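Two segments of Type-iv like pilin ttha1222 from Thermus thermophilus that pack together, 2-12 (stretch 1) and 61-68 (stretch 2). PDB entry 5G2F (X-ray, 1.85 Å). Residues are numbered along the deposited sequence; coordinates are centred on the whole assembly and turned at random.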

# COMPACT_ATOMS: atom_id res chain seq x y z
N ALA A 2 -20.58 -17.77 4.02
CA ALA A 2 -19.26 -18.23 4.49
C ALA A 2 -18.29 -17.06 4.52
O ALA A 2 -17.19 -17.14 3.96
CB ALA A 2 -18.74 -19.32 3.56
N ASN A 3 -18.70 -15.95 5.14
CA ASN A 3 -17.89 -14.72 5.15
C ASN A 3 -16.62 -14.87 5.96
O ASN A 3 -15.57 -14.39 5.54
CB ASN A 3 -18.69 -13.55 5.70
CG ASN A 3 -19.66 -12.97 4.69
OD1 ASN A 3 -19.41 -12.97 3.50
ND2 ASN A 3 -20.79 -12.49 5.17
N LEU A 4 -16.72 -15.49 7.13
CA LEU A 4 -15.54 -15.74 7.92
C LEU A 4 -14.57 -16.55 7.08
O LEU A 4 -13.39 -16.20 6.99
CB LEU A 4 -15.87 -16.48 9.21
CG LEU A 4 -14.63 -16.90 10.02
CD1 LEU A 4 -13.74 -15.72 10.40
CD2 LEU A 4 -15.04 -17.69 11.26
N ALA A 5 -15.05 -17.60 6.42
CA ALA A 5 -14.17 -18.37 5.54
C ALA A 5 -13.58 -17.52 4.41
O ALA A 5 -12.39 -17.66 4.10
CB ALA A 5 -14.87 -19.60 4.98
N ALA A 6 -14.37 -16.63 3.82
CA ALA A 6 -13.86 -15.82 2.72
C ALA A 6 -12.79 -14.86 3.22
O ALA A 6 -11.78 -14.65 2.55
CB ALA A 6 -14.99 -15.06 2.02
N GLY A 7 -13.00 -14.30 4.40
CA GLY A 7 -12.02 -13.35 4.97
C GLY A 7 -10.74 -14.07 5.35
O GLY A 7 -9.65 -13.58 5.08
N GLN A 8 -10.89 -15.24 5.97
CA GLN A 8 -9.75 -16.07 6.29
C GLN A 8 -8.92 -16.45 5.07
O GLN A 8 -7.69 -16.29 5.07
CB GLN A 8 -10.19 -17.34 7.02
CG GLN A 8 -10.62 -17.11 8.46
CD GLN A 8 -11.25 -18.34 9.10
OE1 GLN A 8 -11.93 -19.13 8.43
NE2 GLN A 8 -11.07 -18.50 10.41
N SER A 9 -9.59 -16.90 4.03
CA SER A 9 -8.93 -17.22 2.77
C SER A 9 -8.19 -16.01 2.19
O SER A 9 -7.05 -16.13 1.70
CB SER A 9 -10.00 -17.80 1.80
OG SER A 9 -9.44 -18.10 0.53
N TYR A 10 -8.79 -14.82 2.25
CA TYR A 10 -8.12 -13.61 1.76
C TYR A 10 -6.85 -13.30 2.53
O TYR A 10 -5.80 -13.04 1.95
CB TYR A 10 -9.07 -12.41 1.83
CG TYR A 10 -8.48 -11.16 1.30
CD1 TYR A 10 -8.23 -11.02 -0.07
CD2 TYR A 10 -8.13 -10.12 2.14
CE1 TYR A 10 -7.66 -9.87 -0.57
CE2 TYR A 10 -7.56 -8.96 1.64
CZ TYR A 10 -7.36 -8.83 0.27
OH TYR A 10 -6.75 -7.68 -0.23
N VAL A 11 -6.94 -13.39 3.87
CA VAL A 11 -5.78 -13.13 4.72
C VAL A 11 -4.65 -14.10 4.39
O VAL A 11 -3.51 -13.68 4.32
CB VAL A 11 -6.17 -13.17 6.22
CG1 VAL A 11 -4.95 -13.17 7.11
CG2 VAL A 11 -7.06 -11.96 6.53
N ARG A 12 -4.97 -15.38 4.19
CA ARG A 12 -3.95 -16.35 3.85
C ARG A 12 -3.31 -16.02 2.52
O ARG A 12 -2.10 -16.17 2.36
CB ARG A 12 -4.49 -17.78 3.84
CG ARG A 12 -4.80 -18.28 5.24
CD ARG A 12 -5.02 -19.80 5.27
NE ARG A 12 -5.25 -20.31 6.63
CZ ARG A 12 -4.30 -20.46 7.56
NH1 ARG A 12 -3.02 -20.17 7.30
NH2 ARG A 12 -4.63 -20.96 8.75
N VAL A 61 2.22 -9.13 11.00
CA VAL A 61 0.92 -9.47 11.48
C VAL A 61 -0.08 -8.81 10.56
O VAL A 61 0.01 -7.60 10.30
CB VAL A 61 0.68 -8.96 12.91
CG1 VAL A 61 -0.66 -9.43 13.43
CG2 VAL A 61 1.77 -9.47 13.84
N ILE A 62 -1.01 -9.61 10.05
CA ILE A 62 -2.11 -9.07 9.25
C ILE A 62 -3.36 -9.03 10.12
O ILE A 62 -3.72 -10.05 10.73
CB ILE A 62 -2.41 -9.98 8.03
CG1 ILE A 62 -1.16 -10.14 7.17
CG2 ILE A 62 -3.57 -9.44 7.23
CD1 ILE A 62 -1.20 -11.34 6.24
N GLU A 63 -4.03 -7.90 10.13
CA GLU A 63 -5.30 -7.74 10.85
C GLU A 63 -6.37 -7.34 9.88
O GLU A 63 -6.18 -6.36 9.14
CB GLU A 63 -5.20 -6.62 11.87
CG GLU A 63 -4.31 -6.90 13.05
CD GLU A 63 -4.12 -5.64 13.86
OE1 GLU A 63 -4.98 -5.36 14.74
OE2 GLU A 63 -3.14 -4.89 13.58
N ALA A 64 -7.42 -8.12 9.82
CA ALA A 64 -8.52 -7.80 8.93
C ALA A 64 -9.82 -7.74 9.71
O ALA A 64 -10.07 -8.59 10.57
CB ALA A 64 -8.60 -8.82 7.82
N SER A 65 -10.64 -6.73 9.43
CA SER A 65 -11.95 -6.60 10.01
C SER A 65 -12.94 -7.08 9.02
O SER A 65 -12.83 -6.74 7.82
CB SER A 65 -12.28 -5.16 10.35
OG SER A 65 -11.30 -4.64 11.20
N LEU A 66 -13.90 -7.87 9.50
CA LEU A 66 -14.92 -8.45 8.66
C LEU A 66 -16.29 -7.94 9.08
O LEU A 66 -16.59 -7.79 10.27
CB LEU A 66 -14.92 -9.98 8.79
CG LEU A 66 -13.58 -10.69 8.67
CD1 LEU A 66 -13.76 -12.19 8.79
CD2 LEU A 66 -12.91 -10.32 7.35
N ASP A 67 -17.14 -7.67 8.11
CA ASP A 67 -18.53 -7.49 8.53
C ASP A 67 -19.45 -8.61 8.03
O ASP A 67 -19.22 -9.21 6.98
CB ASP A 67 -19.10 -6.11 8.22
CG ASP A 67 -19.26 -5.86 6.78
OD1 ASP A 67 -18.69 -6.63 5.98
OD2 ASP A 67 -19.98 -4.89 6.45
N GLY A 68 -20.49 -8.86 8.80
CA GLY A 68 -21.47 -9.89 8.47
C GLY A 68 -20.87 -11.28 8.54
O GLY A 68 -21.33 -12.22 7.88

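Residues 3-12 form a helix, supported by an unbroken series of i+4 to i backbone hydrogen bonds that runs from Ala6 N to Ala2 O (2.9 Å) through Arg12 N to Gln8 O (3.0 Å). Residues 61-66 lie in a strand, with phi/psi values in the extended region. The two axes run nearly antiparallel, at 158° between their N-to-C directions, and approach to 9.4 Å. The CA register follows this sense: Asn3 CA lies 6.9 Å from Gly68 CA, Gly7 CA 6.8 Å from Leu66 CA, and Val11 CA 7.1 Å from Ile62 CA. Spacing of four along the helix places Asn3, Gly7 and Val11 on one face, while alternation along the strand turns Ile62, Ala64 and Leu66 toward it and Glu63 away.

At Gly7 the absence of a side chain makes room for Leu66. Gly7 CA is 4.0 Å from Leu66 CD2, whereas an ideally placed CB on Gly7 would fall 2.6 Å from that same methyl, a clash. Leu66, with chi1 m and chi2 t, also reaches Leu4, whose CA-to-CB bond points sideways; the two CD1 atoms are 3.9 Å apart.

Val11 is the helix residue most covered by stretch 2, with 72 Å² buried. Val11 CG1 lies 4.0 Å from Ile62 CG2; Val11 CG2 packs most closely on Ala64 CB, at 3.7 Å, and is also 4.4 Å from Ile62 CG2. These distances indicate apolar van der Waals packing.

The polar contact sits at the other end. Asn3 ND2 donates a hydrogen bond to Gly68 O at 2.8 Å, and the N-H...O angle of 170° makes it nearly linear. It is the sole hydrogen bond across the stretches. Gly68 has a phi of 67°, a value that by itself favours glycine.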